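Long-range contacts in BIFUNCTIONAL PROTEIN Proline utilization A (PutA) (Corynebacterium freiburgense, PDB 5UX5), which probably oxidises proline to glutamate in two steps, coupling an FAD-dependent proline dehydrogenase to an NAD-dependent aldehyde dehydrogenase within one polypeptide: residues S558-F563 against P597-L602; E691-N696 against E819-V824. All coordinates share one frame; numbering follows the deposited sequence.

Both contacts are largely buried and lie within the aldehyde dehydrogenase half of the chain, with centres about 20 Å apart and nearest atoms about 7 Å apart, so they do not touch. They share no helix or strand. Contact 1 is helix against helix, joining 550-574 to the start of 599-611, and has no hydrogen bond across it; its touching groups are mostly apolar. Contact 2 joins two loops, 691-696 and 819-824, each of which runs into a strand, and its centre is a serine-glutamate hydrogen bond whose acceptor oxygen also takes one from bound NAD. Contact 1 is packing set back from the cofactor, its V598 side chain about 14 Å from NAD, whereas contact 2 forms part of the NAD pocket itself.

Contact 1: residues S558-F563 against P597-L602; sequences SEAIDF and PVAIPL
A560 and A599 mark the closest backbone approach between helix 550-574 and the first turn of helix 599-611, the helix of a beta-alpha-beta crossover in the Rossmann-like NAD-binding fold. Their CA atoms are 4.2 Å apart, a spacing that the two small methyl side chains permit. A560 CB points at the other helix and sits 3.8 Å from A599 CA, nearer to the A599 backbone than to its methyl. V598 CG1 and L602 CD1 both meet A560 CB from the side of helix 599-611, V598 CG1 at 4.0 Å and L602 CD1 from one helical turn further on. The V598 branch that touches is the one anti to the backbone N (chi1 175°).

The crossover is evident from the topology: helix 599-611 leads from strand 580-591 to strand 614-618, and these two pair in parallel. Helix 550-574 packs against the start of the connecting helix, and its E556 also accepts hydrogen bonds from the backbone N of V598 and of A599 through OE2.

A599 CB fits beside E559 and F563. E559 runs alongside with its CG anti to the backbone N (chi1 -160°) and its chain extended, which brings CB, CG and CD past the methyl and places OE1 3.6 Å from A599 CB, a van der Waals contact. F563, one turn beyond A560, approaches obliquely: its CD2 is 3.7 Å from A599 O, while CE2 lies 4.3 Å from A599 CB. Beyond the contact, the F563 ring meets that of Y567 with planes about 10° apart, and L602 also packs on L531 of helix 517-533 and on A630 and L634 of helix 624-636.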
loop_
_atom_site.group_PDB
_atom_site.type_symbol
_atom_site.label_atom_id
_atom_site.label_comp_id
_atom_site.label_asym_id
_atom_site.label_seq_id
_atom_site.Cartn_x
_atom_site.Cartn_y
_atom_site.Cartn_z
ATOM N N SER A 558 -11.092 -0.127 6.172
ATOM C CA SER A 558 -11.349 -1.041 5.075
ATOM C C SER A 558 -11.111 -2.476 5.500
ATOM O O SER A 558 -11.908 -3.361 5.153
ATOM C CB SER A 558 -10.506 -0.671 3.869
ATOM O OG SER A 558 -10.977 0.585 3.408
ATOM N N GLU A 559 -10.031 -2.718 6.260
ATOM C CA GLU A 559 -9.760 -4.055 6.763
ATOM C C GLU A 559 -10.922 -4.550 7.620
ATOM O O GLU A 559 -11.334 -5.717 7.519
ATOM C CB GLU A 559 -8.433 -4.071 7.535
ATOM C CG GLU A 559 -7.786 -5.469 7.705
ATOM C CD GLU A 559 -6.431 -5.448 8.424
ATOM O OE1 GLU A 559 -6.162 -4.479 9.138
ATOM O OE2 GLU A 559 -5.614 -6.385 8.272
ATOM N N ALA A 560 -11.470 -3.677 8.470
ATOM C CA ALA A 560 -12.565 -4.105 9.329
ATOM C C ALA A 560 -13.799 -4.442 8.504
ATOM O O ALA A 560 -14.536 -5.376 8.831
ATOM C CB ALA A 560 -12.881 -3.030 10.369
ATOM N N ILE A 561 -14.059 -3.685 7.441
ATOM C CA ILE A 561 -15.171 -4.039 6.571
ATOM C C ILE A 561 -14.879 -5.345 5.823
ATOM O O ILE A 561 -15.741 -6.233 5.724
ATOM C CB ILE A 561 -15.490 -2.853 5.643
ATOM C CG1 ILE A 561 -15.947 -1.682 6.520
ATOM C CG2 ILE A 561 -16.605 -3.215 4.670
ATOM C CD1 ILE A 561 -16.088 -0.335 5.847
ATOM N N ASP A 562 -13.662 -5.491 5.305
ATOM C CA ASP A 562 -13.305 -6.708 4.585
ATOM C C ASP A 562 -13.430 -7.950 5.465
ATOM O O ASP A 562 -13.863 -9.003 4.986
ATOM C CB ASP A 562 -11.891 -6.606 4.007
ATOM C CG ASP A 562 -11.799 -5.665 2.803
ATOM O OD1 ASP A 562 -12.837 -5.138 2.337
ATOM O OD2 ASP A 562 -10.667 -5.459 2.314
ATOM N N PHE A 563 -13.027 -7.869 6.743
ATOM C CA PHE A 563 -13.164 -9.047 7.600
ATOM C C PHE A 563 -14.616 -9.522 7.648
ATOM O O PHE A 563 -14.881 -10.728 7.600
ATOM C CB PHE A 563 -12.640 -8.786 9.009
ATOM C CG PHE A 563 -11.138 -8.843 9.129
ATOM C CD1 PHE A 563 -10.407 -9.845 8.515
ATOM C CD2 PHE A 563 -10.446 -7.863 9.860
ATOM C CE1 PHE A 563 -8.986 -9.883 8.634
ATOM C CE2 PHE A 563 -9.044 -7.879 9.971
ATOM C CZ PHE A 563 -8.307 -8.879 9.358
ATOM N N PRO A 597 -6.854 -0.452 16.495
ATOM C CA PRO A 597 -7.972 -0.537 17.440
ATOM C C PRO A 597 -9.348 -0.718 16.835
ATOM O O PRO A 597 -10.313 -0.806 17.601
ATOM C CB PRO A 597 -7.886 0.799 18.170
ATOM C CG PRO A 597 -7.400 1.702 17.113
ATOM C CD PRO A 597 -6.372 0.927 16.345
ATOM N N VAL A 598 -9.513 -0.862 15.525
ATOM C CA VAL A 598 -10.822 -1.156 14.961
ATOM C C VAL A 598 -10.835 -2.487 14.207
ATOM O O VAL A 598 -11.700 -3.329 14.438
ATOM C CB VAL A 598 -11.326 0.000 14.076
ATOM C CG1 VAL A 598 -12.658 -0.384 13.398
ATOM C CG2 VAL A 598 -11.494 1.278 14.939
ATOM N N ALA A 599 -9.857 -2.711 13.334
ATOM C CA ALA A 599 -9.866 -3.925 12.519
ATOM C C ALA A 599 -9.560 -5.180 13.340
ATOM O O ALA A 599 -10.208 -6.222 13.167
ATOM C CB ALA A 599 -8.868 -3.789 11.378
ATOM N N ILE A 600 -8.573 -5.121 14.225
ATOM C CA ILE A 600 -8.239 -6.342 14.940
ATOM C C ILE A 600 -9.336 -6.725 15.927
ATOM O O ILE A 600 -9.795 -7.870 15.875
ATOM C CB ILE A 600 -6.863 -6.244 15.601
ATOM C CG1 ILE A 600 -5.803 -6.346 14.484
ATOM C CG2 ILE A 600 -6.730 -7.323 16.689
ATOM C CD1 ILE A 600 -4.377 -6.190 14.929
ATOM N N PRO A 601 -9.851 -5.832 16.776
ATOM C CA PRO A 601 -10.996 -6.260 17.608
ATOM C C PRO A 601 -12.155 -6.746 16.761
ATOM O O PRO A 601 -12.694 -7.826 17.014
ATOM C CB PRO A 601 -11.341 -5.004 18.436
ATOM C CG PRO A 601 -10.581 -3.894 17.832
ATOM C CD PRO A 601 -9.450 -4.430 17.048
ATOM N N LEU A 602 -12.534 -5.998 15.727
ATOM C CA LEU A 602 -13.679 -6.426 14.934
ATOM C C LEU A 602 -13.383 -7.709 14.163
ATOM O O LEU A 602 -14.293 -8.513 13.928
ATOM C CB LEU A 602 -14.127 -5.320 13.977
ATOM C CG LEU A 602 -14.910 -4.173 14.613
ATOM C CD1 LEU A 602 -15.367 -3.170 13.545
ATOM C CD2 LEU A 602 -16.092 -4.710 15.385
#

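Contact 2: residues E691-N696 against E819-V824; sequences ETSGKN and ECFGPV. With NAD (nicotinamide-adenine-dinucleotide), chain F.
E819 OE1 accepts two hydrogen bonds, from S693 OG across the contact and from the ribose hydroxyl O2D of NAD. The S693 OG to E819 OE1 distance is 2.7 Å, and the hydroxyl meets the oxygen from above the carboxylate, 63° out of its plane. NAD O2D lies 3.2 Å from E819 OE1. S693 can thus help position the carboxylate that holds the ribose; E819 CG lies between the backbone N and the carbonyl carbon (chi1 38°), and this together with the bend at chi2 folds OE1 toward S693 OG. E819 belongs to the run E819-V824, a form of the aldehyde dehydrogenase motif whose glutamate binds the nicotinamide ribose. F821 of the same run lays one ring face against that sugar, with CG 3.6 Å from NAD C2D, which sits offset toward the rim. At the base of the E819 side chain, G694 O lies 3.5 Å from E819 CB. The K695 chain runs alongside the E819 backbone, its CD 3.9 Å from E819 CA, and carries NZ on to hydrogen bonds with S729 OG and H818 O and a cation-pi contact with F815.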
loop_
_atom_site.group_PDB
_atom_site.type_symbol
_atom_site.label_atom_id
_atom_site.label_comp_id
_atom_site.label_asym_id
_atom_site.label_seq_id
_atom_site.Cartn_x
_atom_site.Cartn_y
_atom_site.Cartn_z
ATOM N N GLU A 691 -1.622 -13.734 17.846
ATOM C CA GLU A 691 -0.654 -13.054 16.997
ATOM C C GLU A 691 0.150 -12.136 17.916
ATOM O O GLU A 691 -0.431 -11.352 18.671
ATOM C CB GLU A 691 -1.369 -12.302 15.872
ATOM N N THR A 692 1.477 -12.291 17.924
ATOM C CA THR A 692 2.323 -11.771 19.013
ATOM C C THR A 692 3.608 -11.116 18.497
ATOM O O THR A 692 4.712 -11.479 18.896
ATOM C CB THR A 692 2.704 -12.875 20.010
ATOM O OG1 THR A 692 3.438 -13.918 19.347
ATOM C CG2 THR A 692 1.485 -13.485 20.678
ATOM N N SER A 693 3.465 -10.129 17.611
ATOM C CA SER A 693 4.553 -9.229 17.212
ATOM C C SER A 693 5.631 -9.937 16.386
ATOM O O SER A 693 5.614 -11.163 16.247
ATOM C CB SER A 693 5.166 -8.559 18.452
ATOM O OG SER A 693 6.174 -7.622 18.115
ATOM N N GLY A 694 6.577 -9.175 15.843
ATOM C CA GLY A 694 7.609 -9.719 14.984
ATOM C C GLY A 694 8.787 -8.775 14.919
ATOM O O GLY A 694 8.702 -7.610 15.319
ATOM N N LYS A 695 9.913 -9.319 14.462
ATOM C CA LYS A 695 11.179 -8.610 14.267
ATOM C C LYS A 695 11.541 -8.783 12.793
ATOM O O LYS A 695 12.285 -9.693 12.416
ATOM C CB LYS A 695 12.297 -9.156 15.202
ATOM C CG LYS A 695 13.559 -8.255 15.243
ATOM C CD LYS A 695 13.197 -6.883 15.785
ATOM C CE LYS A 695 14.331 -5.884 15.701
ATOM N NZ LYS A 695 13.921 -4.616 16.377
ATOM N N ASN A 696 11.079 -7.861 11.973
ATOM C CA ASN A 696 10.973 -8.066 10.538
ATOM C C ASN A 696 12.034 -7.263 9.802
ATOM O O ASN A 696 12.349 -6.135 10.188
ATOM C CB ASN A 696 9.583 -7.654 10.078
ATOM C CG ASN A 696 8.517 -8.255 10.939
ATOM O OD1 ASN A 696 8.392 -9.475 11.009
ATOM N ND2 ASN A 696 7.759 -7.410 11.637
ATOM N N GLU A 819 12.079 -6.694 19.526
ATOM C CA GLU A 819 11.159 -5.776 18.865
ATOM C C GLU A 819 10.861 -4.624 19.806
ATOM O O GLU A 819 10.334 -4.843 20.901
ATOM C CB GLU A 819 9.869 -6.480 18.435
ATOM C CG GLU A 819 9.302 -7.537 19.399
ATOM C CD GLU A 819 8.257 -7.008 20.380
ATOM O OE1 GLU A 819 7.444 -6.159 19.970
ATOM O OE2 GLU A 819 8.242 -7.452 21.557
ATOM N N CYS A 820 11.237 -3.396 19.394
ATOM C CA CYS A 820 10.985 -2.200 20.196
ATOM C C CYS A 820 9.629 -1.558 19.949
ATOM O O CYS A 820 9.164 -0.804 20.804
ATOM C CB CYS A 820 12.067 -1.167 19.967
ATOM S SG CYS A 820 13.633 -1.751 20.515
ATOM N N PHE A 821 8.967 -1.846 18.832
ATOM C CA PHE A 821 7.631 -1.309 18.593
ATOM C C PHE A 821 7.634 0.218 18.613
ATOM O O PHE A 821 6.812 0.859 19.266
ATOM C CB PHE A 821 6.638 -1.869 19.614
ATOM C CG PHE A 821 5.387 -2.413 19.005
ATOM C CD1 PHE A 821 5.417 -3.601 18.286
ATOM C CD2 PHE A 821 4.174 -1.754 19.148
ATOM C CE1 PHE A 821 4.262 -4.134 17.701
ATOM C CE2 PHE A 821 3.020 -2.285 18.573
ATOM C CZ PHE A 821 3.074 -3.479 17.843
ATOM N N GLY A 822 8.575 0.801 17.882
ATOM C CA GLY A 822 8.716 2.236 17.818
ATOM C C GLY A 822 9.460 2.692 16.576
ATOM O O GLY A 822 9.743 1.906 15.673
ATOM N N PRO A 823 9.761 3.937 16.503
ATOM C CA PRO A 823 10.311 4.532 15.269
ATOM C C PRO A 823 11.831 4.398 15.151
ATOM O O PRO A 823 12.557 5.391 15.052
ATOM C CB PRO A 823 9.878 5.998 15.394
ATOM C CG PRO A 823 9.342 6.156 16.828
ATOM C CD PRO A 823 9.640 4.925 17.578
ATOM N N VAL A 824 12.321 3.157 15.146
ATOM C CA VAL A 824 13.747 2.861 15.106
ATOM C C VAL A 824 13.990 1.775 14.071
ATOM O O VAL A 824 13.410 0.686 14.154
ATOM C CB VAL A 824 14.281 2.397 16.473
ATOM C CG1 VAL A 824 15.803 2.239 16.438
ATOM C CG2 VAL A 824 13.826 3.327 17.591
HETATM P PA NAD F . -0.832 -6.958 26.014
HETATM O O1A NAD F . -0.185 -8.219 25.342
HETATM O O2A NAD F . -0.302 -6.805 27.479
HETATM O O5B NAD F . -2.392 -7.137 26.104
HETATM C C5B NAD F . -3.239 -7.124 24.981
HETATM C C4B NAD F . -4.687 -7.347 25.415
HETATM O O4B NAD F . -4.833 -8.315 26.459
HETATM C C3B NAD F . -5.334 -6.070 25.857
HETATM O O3B NAD F . -6.692 -6.067 25.595
HETATM C C2B NAD F . -5.016 -6.162 27.295
HETATM O O2B NAD F . -5.670 -5.240 28.094
HETATM C C1B NAD F . -5.332 -7.596 27.573
HETATM N N9A NAD F . -4.756 -8.062 28.829
HETATM C C8A NAD F . -3.414 -8.135 29.155
HETATM N N7A NAD F . -3.274 -8.613 30.409
HETATM C C5A NAD F . -4.537 -8.877 30.961
HETATM C C6A NAD F . -5.000 -9.379 32.173
HETATM N N6A NAD F . -4.111 -9.752 33.245
HETATM N N1A NAD F . -6.323 -9.518 32.368
HETATM C C2A NAD F . -7.225 -9.178 31.412
HETATM N N3A NAD F . -6.810 -8.691 30.211
HETATM C C4A NAD F . -5.493 -8.532 29.960
HETATM O O3 NAD F . -0.498 -5.727 25.048
HETATM P PN NAD F . -0.131 -4.207 25.427
HETATM O O1N NAD F . 0.061 -3.947 26.907
HETATM O O2N NAD F . -1.320 -3.359 25.082
HETATM O O5D NAD F . 1.188 -3.860 24.574
HETATM C C5D NAD F . 2.345 -4.653 24.807
HETATM C C4D NAD F . 3.275 -4.893 23.614
HETATM O O4D NAD F . 2.716 -5.600 22.532
HETATM C C3D NAD F . 3.873 -3.702 22.949
HETATM O O3D NAD F . 4.731 -2.965 23.739
HETATM C C2D NAD F . 4.628 -4.424 21.905
HETATM O O2D NAD F . 5.918 -4.656 22.349
HETATM C C1D NAD F . 3.819 -5.677 21.655
#